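Local coordinates for protein transcriptional regulator (Thermus thermophilus, PDB 2H0A) that probably regulates transcription as a CcpA-like repressor of the LacI/GalR family, built on a two-lobed core related to periplasmic binding proteins, at residues Val24-Tyr30 with Ala241-Leu245; Pro113-Ile119 with Pro181-Gly187; Gly167-Arg172 with Val195-Arg201. All coordinates share one frame; numbering follows the deposited sequence.

Contact 1 of 3, residues Val24-Tyr30 with Ala241-Leu245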
loop_
_atom_site.group_PDB
_atom_site.type_symbol
_atom_site.label_atom_id
_atom_site.label_comp_id
_atom_site.label_asym_id
_atom_site.label_seq_id
_atom_site.Cartn_x
_atom_site.Cartn_y
_atom_site.Cartn_z
ATOM N N VAL A 24 -16.926 2.643 -21.208
ATOM C CA VAL A 24 -18.115 1.969 -21.701
ATOM C C VAL A 24 -19.400 2.503 -21.082
ATOM O O VAL A 24 -20.194 3.140 -21.766
ATOM C CB VAL A 24 -18.022 0.443 -21.467
ATOM C CG1 VAL A 24 -19.329 -0.240 -21.832
ATOM C CG2 VAL A 24 -16.902 -0.127 -22.303
ATOM N N LEU A 25 -19.583 2.279 -19.786
ATOM C CA LEU A 25 -20.796 2.704 -19.096
ATOM C C LEU A 25 -21.271 4.136 -19.333
ATOM O O LEU A 25 -22.470 4.361 -19.487
ATOM C CB LEU A 25 -20.651 2.451 -17.599
ATOM C CG LEU A 25 -20.654 0.974 -17.216
ATOM C CD1 LEU A 25 -20.527 0.855 -15.707
ATOM C CD2 LEU A 25 -21.939 0.307 -17.703
ATOM N N LEU A 26 -20.347 5.094 -19.369
ATOM C CA LEU A 26 -20.726 6.488 -19.580
ATOM C C LEU A 26 -21.189 6.771 -21.002
ATOM O O LEU A 26 -21.769 7.813 -21.275
ATOM C CB LEU A 26 -19.577 7.433 -19.220
ATOM C CG LEU A 26 -19.006 7.349 -17.796
ATOM C CD1 LEU A 26 -17.948 8.432 -17.638
ATOM C CD2 LEU A 26 -20.097 7.514 -16.740
ATOM N N GLU A 27 -20.924 5.851 -21.917
ATOM C CA GLU A 27 -21.363 6.017 -23.296
ATOM C C GLU A 27 -22.852 5.676 -23.368
ATOM O O GLU A 27 -23.579 6.182 -24.218
ATOM C CB GLU A 27 -20.573 5.079 -24.216
ATOM C CG GLU A 27 -21.104 5.013 -25.642
ATOM C CD GLU A 27 -20.435 6.009 -26.562
ATOM O OE1 GLU A 27 -19.231 5.829 -26.843
ATOM O OE2 GLU A 27 -21.108 6.968 -27.002
ATOM N N GLN A 28 -23.289 4.811 -22.458
ATOM C CA GLN A 28 -24.676 4.366 -22.386
ATOM C C GLN A 28 -25.449 5.132 -21.327
ATOM O O GLN A 28 -26.520 4.704 -20.892
ATOM C CB GLN A 28 -24.732 2.868 -22.075
ATOM C CG GLN A 28 -24.094 2.014 -23.147
ATOM C CD GLN A 28 -24.652 2.320 -24.520
ATOM O OE1 GLN A 28 -25.865 2.402 -24.702
ATOM N NE2 GLN A 28 -23.772 2.479 -25.495
ATOM N N ARG A 29 -24.884 6.260 -20.909
ATOM C CA ARG A 29 -25.490 7.132 -19.905
ATOM C C ARG A 29 -25.674 6.539 -18.507
ATOM O O ARG A 29 -26.636 6.873 -17.818
ATOM C CB ARG A 29 -26.840 7.652 -20.407
ATOM C CG ARG A 29 -26.764 8.441 -21.694
ATOM C CD ARG A 29 -28.132 8.952 -22.100
ATOM N NE ARG A 29 -28.068 9.730 -23.334
ATOM C CZ ARG A 29 -29.094 10.397 -23.857
ATOM N NH1 ARG A 29 -30.277 10.384 -23.251
ATOM N NH2 ARG A 29 -28.936 11.084 -24.984
ATOM N N TYR A 30 -24.772 5.659 -18.088
ATOM C CA TYR A 30 -24.867 5.088 -16.748
ATOM C C TYR A 30 -23.832 5.759 -15.856
ATOM O O TYR A 30 -22.773 6.176 -16.330
ATOM C CB TYR A 30 -24.612 3.576 -16.757
ATOM C CG TYR A 30 -25.829 2.727 -17.048
ATOM C CD1 TYR A 30 -26.353 2.641 -18.337
ATOM C CD2 TYR A 30 -26.452 2.005 -16.034
ATOM C CE1 TYR A 30 -27.471 1.850 -18.611
ATOM C CE2 TYR A 30 -27.572 1.213 -16.295
ATOM C CZ TYR A 30 -28.073 1.140 -17.584
ATOM O OH TYR A 30 -29.169 0.354 -17.847
ATOM N N ALA A 241 -18.061 -4.324 -18.366
ATOM C CA ALA A 241 -19.155 -3.370 -18.412
ATOM C C ALA A 241 -20.236 -3.807 -19.412
ATOM O O ALA A 241 -21.423 -3.835 -19.076
ATOM C CB ALA A 241 -18.622 -1.982 -18.780
ATOM N N GLN A 242 -19.824 -4.156 -20.631
ATOM C CA GLN A 242 -20.760 -4.578 -21.671
ATOM C C GLN A 242 -21.647 -5.734 -21.242
ATOM O O GLN A 242 -22.854 -5.698 -21.450
ATOM C CB GLN A 242 -20.011 -4.966 -22.948
ATOM C CG GLN A 242 -20.924 -5.471 -24.072
ATOM C CD GLN A 242 -21.856 -4.400 -24.649
ATOM O OE1 GLN A 242 -22.899 -4.724 -25.228
ATOM N NE2 GLN A 242 -21.478 -3.129 -24.509
ATOM N N LEU A 243 -21.047 -6.761 -20.652
ATOM C CA LEU A 243 -21.803 -7.920 -20.190
ATOM C C LEU A 243 -22.850 -7.458 -19.203
ATOM O O LEU A 243 -24.001 -7.880 -19.268
ATOM C CB LEU A 243 -20.887 -8.939 -19.502
ATOM C CG LEU A 243 -19.881 -9.722 -20.349
ATOM C CD1 LEU A 243 -18.882 -10.405 -19.446
ATOM C CD2 LEU A 243 -20.604 -10.740 -21.205
ATOM N N LEU A 244 -22.437 -6.581 -18.290
ATOM C CA LEU A 244 -23.329 -6.046 -17.269
ATOM C C LEU A 244 -24.541 -5.381 -17.907
ATOM O O LEU A 244 -25.675 -5.632 -17.499
ATOM C CB LEU A 244 -22.588 -5.032 -16.400
ATOM C CG LEU A 244 -23.361 -4.509 -15.191
ATOM C CD1 LEU A 244 -23.634 -5.645 -14.228
ATOM C CD2 LEU A 244 -22.563 -3.420 -14.515
ATOM N N LEU A 245 -24.283 -4.530 -18.898
ATOM C CA LEU A 245 -25.327 -3.819 -19.629
ATOM C C LEU A 245 -26.301 -4.800 -20.235
ATOM O O LEU A 245 -27.517 -4.674 -20.075
ATOM C CB LEU A 245 -24.732 -2.997 -20.765
ATOM C CG LEU A 245 -24.208 -1.594 -20.481
ATOM C CD1 LEU A 245 -23.675 -1.007 -21.779
ATOM C CD2 LEU A 245 -25.330 -0.720 -19.919
#
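Val24 and Leu25 receive Ala241 between them, while Leu245, one turn further along helix 233-248, fills the next hollow. The pairing joins the end of helix 12-25 and the chain that follows it to helix 233-248 in the N-terminal lobe of a periplasmic-binding-protein-like fold, and no hydrogen bond crosses it. Ala241 is the low bump: its CB lies 3.6 Å from Val24 CG1 and 3.9 Å from Leu25 CG. With CG1 anti to the backbone N (chi1 173°), Val24 adds this methyl to a CB that already lies against Ala241.

Leu245 is the larger bump. It enters a hollow walled by Leu25, Gln28 and Tyr30, with Val24 CG1 at its margin. Its CG passes Leu25 CD2 at 4.1 Å, the two leucines sliding by each other in opposite directions, and its methyls then part: CD1 goes to the aliphatic CB and CG of Gln28, CD2 to the tyrosine. Leu25 O accepts from both Gln28 N and Tyr30 N, which ties the turn together. The amide end of Gln28 is occupied with Arg249, to which OE1 is hydrogen-bonded. Cutting Leu245 back to an alanine would probably open a gap between Leu25 and Gln28 and leave the tyrosine without its CH-pi partner. In that contact Leu245 CD2 sits over one face of Tyr30, 4.0 Å from the ring centroid and 29° off its normal.

Contact 2 of 3, residues Pro113-Ile119 with Pro181-Gly187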
loop_
_atom_site.group_PDB
_atom_site.type_symbol
_atom_site.label_atom_id
_atom_site.label_comp_id
_atom_site.label_asym_id
_atom_site.label_seq_id
_atom_site.Cartn_x
_atom_site.Cartn_y
_atom_site.Cartn_z
ATOM N N PRO A 113 21.434 -15.456 -21.707
ATOM C CA PRO A 113 22.559 -15.939 -20.900
ATOM C C PRO A 113 22.384 -15.547 -19.421
ATOM O O PRO A 113 21.654 -14.603 -19.104
ATOM C CB PRO A 113 23.761 -15.237 -21.531
ATOM C CG PRO A 113 23.326 -15.018 -22.946
ATOM C CD PRO A 113 21.910 -14.577 -22.789
ATOM N N GLY A 114 23.052 -16.269 -18.524
ATOM C CA GLY A 114 22.953 -15.960 -17.110
ATOM C C GLY A 114 21.727 -16.569 -16.457
ATOM O O GLY A 114 20.697 -16.726 -17.116
ATOM N N PRO A 115 21.800 -16.911 -15.155
ATOM C CA PRO A 115 20.711 -17.512 -14.374
ATOM C C PRO A 115 19.429 -16.687 -14.343
ATOM O O PRO A 115 19.454 -15.462 -14.286
ATOM C CB PRO A 115 21.327 -17.663 -12.992
ATOM C CG PRO A 115 22.256 -16.495 -12.934
ATOM C CD PRO A 115 22.923 -16.558 -14.272
ATOM N N ILE A 116 18.304 -17.380 -14.368
ATOM C CA ILE A 116 17.003 -16.743 -14.361
ATOM C C ILE A 116 16.385 -16.747 -12.958
ATOM O O ILE A 116 16.258 -17.801 -12.321
ATOM C CB ILE A 116 16.068 -17.468 -15.332
ATOM C CG1 ILE A 116 16.676 -17.437 -16.739
ATOM C CG2 ILE A 116 14.690 -16.838 -15.286
ATOM C CD1 ILE A 116 16.031 -18.391 -17.723
ATOM N N PHE A 117 16.018 -15.559 -12.483
ATOM C CA PHE A 117 15.410 -15.403 -11.167
ATOM C C PHE A 117 13.990 -14.904 -11.351
ATOM O O PHE A 117 13.638 -14.368 -12.401
ATOM C CB PHE A 117 16.169 -14.383 -10.313
ATOM C CG PHE A 117 17.594 -14.752 -10.030
ATOM C CD1 PHE A 117 18.598 -14.443 -10.936
ATOM C CD2 PHE A 117 17.933 -15.405 -8.849
ATOM C CE1 PHE A 117 19.914 -14.770 -10.676
ATOM C CE2 PHE A 117 19.249 -15.739 -8.577
ATOM C CZ PHE A 117 20.245 -15.420 -9.497
ATOM N N ALA A 118 13.182 -15.070 -10.313
ATOM C CA ALA A 118 11.801 -14.636 -10.353
ATOM C C ALA A 118 11.396 -13.992 -9.031
ATOM O O ALA A 118 11.917 -14.338 -7.961
ATOM C CB ALA A 118 10.895 -15.819 -10.659
ATOM N N ILE A 119 10.470 -13.043 -9.119
ATOM C CA ILE A 119 9.969 -12.352 -7.943
ATOM C C ILE A 119 8.486 -12.690 -7.819
ATOM O O ILE A 119 7.718 -12.524 -8.769
ATOM C CB ILE A 119 10.151 -10.812 -8.058
ATOM C CG1 ILE A 119 11.614 -10.477 -8.354
ATOM C CG2 ILE A 119 9.740 -10.136 -6.753
ATOM C CD1 ILE A 119 11.904 -9.009 -8.459
ATOM N N PRO A 181 25.800 -11.276 -16.398
ATOM C CA PRO A 181 24.401 -10.953 -16.667
ATOM C C PRO A 181 23.457 -11.915 -15.962
ATOM O O PRO A 181 23.796 -13.076 -15.721
ATOM C CB PRO A 181 24.308 -11.102 -18.172
ATOM C CG PRO A 181 25.164 -12.301 -18.400
ATOM C CD PRO A 181 26.386 -12.014 -17.531
ATOM N N LEU A 182 22.275 -11.418 -15.626
ATOM C CA LEU A 182 21.272 -12.246 -14.997
ATOM C C LEU A 182 19.889 -11.745 -15.400
ATOM O O LEU A 182 19.691 -10.565 -15.705
ATOM C CB LEU A 182 21.428 -12.270 -13.471
ATOM C CG LEU A 182 21.218 -11.000 -12.658
ATOM C CD1 LEU A 182 21.085 -11.356 -11.197
ATOM C CD2 LEU A 182 22.387 -10.068 -12.879
ATOM N N ASN A 183 18.938 -12.668 -15.409
ATOM C CA ASN A 183 17.583 -12.368 -15.809
ATOM C C ASN A 183 16.642 -12.402 -14.637
ATOM O O ASN A 183 16.743 -13.273 -13.775
ATOM C CB ASN A 183 17.153 -13.375 -16.861
ATOM C CG ASN A 183 18.152 -13.477 -17.982
ATOM O OD1 ASN A 183 18.338 -12.527 -18.743
ATOM N ND2 ASN A 183 18.822 -14.620 -18.080
ATOM N N VAL A 184 15.721 -11.443 -14.627
ATOM C CA VAL A 184 14.741 -11.319 -13.563
ATOM C C VAL A 184 13.310 -11.203 -14.086
ATOM O O VAL A 184 13.025 -10.414 -14.986
ATOM C CB VAL A 184 15.024 -10.069 -12.685
ATOM C CG1 VAL A 184 13.961 -9.949 -11.591
ATOM C CG2 VAL A 184 16.423 -10.147 -12.080
ATOM N N PHE A 185 12.422 -12.013 -13.522
ATOM C CA PHE A 185 11.015 -11.957 -13.869
ATOM C C PHE A 185 10.374 -11.301 -12.650
ATOM O O PHE A 185 10.112 -11.963 -11.649
ATOM C CB PHE A 185 10.427 -13.358 -14.082
ATOM C CG PHE A 185 8.949 -13.354 -14.378
ATOM C CD1 PHE A 185 8.365 -12.290 -15.072
ATOM C CD2 PHE A 185 8.144 -14.406 -13.982
ATOM C CE1 PHE A 185 7.003 -12.272 -15.367
ATOM C CE2 PHE A 185 6.774 -14.407 -14.271
ATOM C CZ PHE A 185 6.204 -13.334 -14.965
ATOM N N ALA A 186 10.142 -9.993 -12.741
ATOM C CA ALA A 186 9.558 -9.224 -11.644
ATOM C C ALA A 186 8.220 -9.751 -11.185
ATOM O O ALA A 186 7.959 -9.811 -9.988
ATOM C CB ALA A 186 9.422 -7.770 -12.034
ATOM N N GLY A 187 7.366 -10.130 -12.127
ATOM C CA GLY A 187 6.060 -10.637 -11.745
ATOM C C GLY A 187 5.008 -9.550 -11.735
ATOM O O GLY A 187 3.823 -9.839 -11.839
#
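Asn183 grips the segment Pro113-Ile119 with its backbone N, its backbone O and its side-chain amide, at the start of a parallel strand pair. Its N donates to Pro115 O at 3.1 Å in a nearly straight bond, and its O accepts from Phe117 N at 2.7 Å. The ladder continues with Phe185 N giving to Phe117 O at 2.9 Å and Ile119 N giving to Phe185 O at 2.8 Å. Both polar backbone atoms of Phe117 are therefore satisfied by residues flanking its register partner, Val184.

Before the strands proper, the side chain of Asn183 extends the pairing. CG lies beside the backbone N (chi1 -51°), which turns ND2 back to donate to Pro113 O at 3.0 Å. The donor stands above that carbonyl plane, 49° out of it, and the N-H is bent rather than aimed straight. Gly114 follows with a positive phi, a conformation that calls for glycine, and a side chain there would run into Pro181 O.

On one face, Phe117 brings the edge of its ring in plane to Asn183 O, while its CE1 touches Leu182 CD1 at 3.6 Å; farther along, Ile119 CD1 meets Val184 CG1 at 3.9 Å.

The outer edges of the pair are also used: Ala118 bonds through its backbone to Arg156 and Tyr158, and Leu182 and Val184 bond to Arg211, placing both strands inside the C-terminal lobe's sheet, as in Rossmann-like folds. Helix 133-147 covers the face of Ile116, Ala118 and Phe185, whose ring stacks on Phe141, and helix 164-175 covers the face of Phe117 and Val184 through Phe174.

Contact 3 of 3, residues Gly167-Arg172 with Val195-Arg201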
loop_
_atom_site.group_PDB
_atom_site.type_symbol
_atom_site.label_atom_id
_atom_site.label_comp_id
_atom_site.label_asym_id
_atom_site.label_seq_id
_atom_site.Cartn_x
_atom_site.Cartn_y
_atom_site.Cartn_z
ATOM N N GLY A 167 11.240 -4.965 -5.208
ATOM C CA GLY A 167 12.063 -5.279 -6.363
ATOM C C GLY A 167 13.524 -4.955 -6.119
ATOM O O GLY A 167 14.416 -5.689 -6.542
ATOM N N ARG A 168 13.779 -3.844 -5.438
ATOM C CA ARG A 168 15.147 -3.451 -5.134
ATOM C C ARG A 168 15.745 -4.452 -4.151
ATOM O O ARG A 168 16.879 -4.896 -4.328
ATOM C CB ARG A 168 15.186 -2.038 -4.543
ATOM C CG ARG A 168 14.754 -0.943 -5.513
ATOM C CD ARG A 168 14.723 0.415 -4.828
ATOM N NE ARG A 168 16.016 0.713 -4.230
ATOM C CZ ARG A 168 16.199 1.523 -3.194
ATOM N NH1 ARG A 168 15.161 2.129 -2.635
ATOM N NH2 ARG A 168 17.423 1.707 -2.703
ATOM N N LEU A 169 14.986 -4.807 -3.118
ATOM C CA LEU A 169 15.464 -5.770 -2.135
ATOM C C LEU A 169 15.821 -7.077 -2.863
ATOM O O LEU A 169 16.843 -7.708 -2.570
ATOM C CB LEU A 169 14.380 -6.052 -1.097
ATOM C CG LEU A 169 14.420 -5.625 0.381
ATOM C CD1 LEU A 169 15.685 -4.882 0.734
ATOM C CD2 LEU A 169 13.181 -4.772 0.663
ATOM N N ALA A 170 14.982 -7.467 -3.821
ATOM C CA ALA A 170 15.181 -8.699 -4.585
ATOM C C ALA A 170 16.427 -8.720 -5.473
ATOM O O ALA A 170 17.205 -9.663 -5.425
ATOM C CB ALA A 170 13.940 -8.998 -5.419
ATOM N N LEU A 171 16.621 -7.697 -6.291
ATOM C CA LEU A 171 17.803 -7.665 -7.144
ATOM C C LEU A 171 19.053 -7.770 -6.263
ATOM O O LEU A 171 20.028 -8.436 -6.611
ATOM C CB LEU A 171 17.847 -6.368 -7.953
ATOM C CG LEU A 171 19.099 -6.178 -8.817
ATOM C CD1 LEU A 171 19.174 -7.291 -9.851
ATOM C CD2 LEU A 171 19.073 -4.816 -9.493
ATOM N N ARG A 172 19.011 -7.103 -5.117
ATOM C CA ARG A 172 20.119 -7.117 -4.176
ATOM C C ARG A 172 20.341 -8.555 -3.705
ATOM O O ARG A 172 21.480 -8.994 -3.507
ATOM C CB ARG A 172 19.786 -6.209 -2.989
ATOM C CG ARG A 172 20.745 -5.059 -2.781
ATOM C CD ARG A 172 22.076 -5.544 -2.227
ATOM N NE ARG A 172 22.931 -4.429 -1.809
ATOM C CZ ARG A 172 24.142 -4.569 -1.274
ATOM N NH1 ARG A 172 24.658 -5.781 -1.086
ATOM N NH2 ARG A 172 24.837 -3.495 -0.921
ATOM N N VAL A 195 13.599 -3.143 -9.563
ATOM C CA VAL A 195 14.735 -3.930 -10.042
ATOM C C VAL A 195 15.501 -3.065 -11.017
ATOM O O VAL A 195 16.736 -3.045 -11.029
ATOM C CB VAL A 195 14.291 -5.203 -10.791
ATOM C CG1 VAL A 195 15.509 -6.018 -11.168
ATOM C CG2 VAL A 195 13.340 -6.019 -9.935
ATOM N N LEU A 196 14.737 -2.353 -11.834
ATOM C CA LEU A 196 15.280 -1.454 -12.834
ATOM C C LEU A 196 16.038 -0.312 -12.155
ATOM O O LEU A 196 17.175 -0.018 -12.501
ATOM C CB LEU A 196 14.132 -0.896 -13.665
ATOM C CG LEU A 196 14.323 -0.873 -15.173
ATOM C CD1 LEU A 196 14.799 -2.226 -15.656
ATOM C CD2 LEU A 196 13.004 -0.507 -15.830
ATOM N N GLU A 197 15.388 0.315 -11.179
ATOM C CA GLU A 197 15.952 1.430 -10.419
ATOM C C GLU A 197 17.225 1.063 -9.669
ATOM O O GLU A 197 18.230 1.770 -9.762
ATOM C CB GLU A 197 14.918 1.945 -9.411
ATOM C CG GLU A 197 15.404 3.105 -8.559
ATOM C CD GLU A 197 14.629 3.241 -7.263
ATOM O OE1 GLU A 197 13.407 3.503 -7.315
ATOM O OE2 GLU A 197 15.248 3.076 -6.190
ATOM N N GLU A 198 17.172 -0.032 -8.911
ATOM C CA GLU A 198 18.328 -0.486 -8.143
ATOM C C GLU A 198 19.465 -0.928 -9.055
ATOM O O GLU A 198 20.636 -0.823 -8.700
ATOM C CB GLU A 198 17.949 -1.647 -7.220
ATOM C CG GLU A 198 19.062 -2.055 -6.249
ATOM C CD GLU A 198 19.310 -1.023 -5.145
ATOM O OE1 GLU A 198 18.856 0.135 -5.280
ATOM O OE2 GLU A 198 19.969 -1.372 -4.142
ATOM N N ALA A 199 19.129 -1.444 -10.223
ATOM C CA ALA A 199 20.172 -1.858 -11.136
ATOM C C ALA A 199 20.947 -0.605 -11.517
ATOM O O ALA A 199 22.159 -0.540 -11.327
ATOM C CB ALA A 199 19.572 -2.513 -12.373
ATOM N N VAL A 200 20.232 0.393 -12.040
ATOM C CA VAL A 200 20.829 1.657 -12.469
ATOM C C VAL A 200 21.675 2.298 -11.375
ATOM O O VAL A 200 22.763 2.818 -11.635
ATOM C CB VAL A 200 19.745 2.654 -12.899
ATOM C CG1 VAL A 200 20.376 3.982 -13.274
ATOM C CG2 VAL A 200 18.968 2.087 -14.064
ATOM N N ARG A 201 21.164 2.258 -10.151
ATOM C CA ARG A 201 21.873 2.803 -9.007
ATOM C C ARG A 201 23.235 2.108 -8.918
ATOM O O ARG A 201 24.019 2.368 -8.004
ATOM C CB ARG A 201 21.082 2.521 -7.734
ATOM C CG ARG A 201 21.099 3.636 -6.725
ATOM C CD ARG A 201 20.741 3.098 -5.371
ATOM N NE ARG A 201 21.878 2.380 -4.813
ATOM C CZ ARG A 201 21.804 1.556 -3.779
ATOM N NH1 ARG A 201 20.635 1.342 -3.189
ATOM N NH2 ARG A 201 22.897 0.955 -3.334
#
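The CA atoms of the two segments come nearest at Gly167 and Val195, 4.7 Å apart. With no side chain between them, Val195 CG2 lies against the carbonyl, 3.6 Å from Gly167 O. The two helical segments cross at -55°, their axes approaching to 7.8 Å.

Arg168 comes next and carries the polar half of the contact. Its aliphatic CB and CG run across Glu198 CB, and a bend at chi3 (56°) brings the guanidinium to two carboxylates. NE donates to Glu198 OE1 at 3.1 Å, with the oxygen near the guanidinium plane; relative to the carboxylate plane, however, the donor stands 62° out of it. NH2 adds a weak bond to the same oxygen and another weak one to Tyr158 OH of the second subunit. Glu197 approaches differently: its OE2 lies over a guanidinium face, 3.2 Å from Arg168 NE, so the attraction is one of charge without an N-H aimed at it. Glu198 is shared, because its OE2 also forms a salt bridge at 3.0 Å with Arg201 NH1, again through charge alone, the oxygen lying well out of that guanidinium plane. The two guanidinium groups thus gather round one carboxylate, which is likely to offset their mutual charge and to keep Glu198 ionised.

Leu171 supplies the apolar half. Its CB faces Val195 CG1 at 4.0 Å, and CD2 passes over Val195 O and Ala199 N to reach Ala199 CB at 3.7 Å. Arg172 touches with its CG, near Glu198 OE2.

Both helices rest on the same face of the C-terminal sheet: Ala170 and Val195 touch Ile119 of strand 116-121, Ala170 also meets Tyr158, and Val195 meets Val212. Helix 164-175 borders the second subunit as well, where Leu169 packs on Leu169 of that subunit.

Contact 1 belongs to the N-terminal lobe, contacts 2 and 3 to the C-terminal one, across the centre of the chain; the centre of contact 1 is about 41 Å from the centres of the others. Contacts 2 and 3 touch, Ile119 CD1 meeting Val195 CG2 at 3.6 Å, and their centres are about 12 Å apart, so strand pair and helix pair form successive layers of one lobe. Their segments alternate along the chain: 113-119, 167-172, 181-187, 195-201. Both are nested within the loop closed by contact 1, whose helix 233-248 returns to the N-terminal lobe after the chain has passed through the C-terminal one. Such crossing between lobes is consistent with the hinged binding-protein fold.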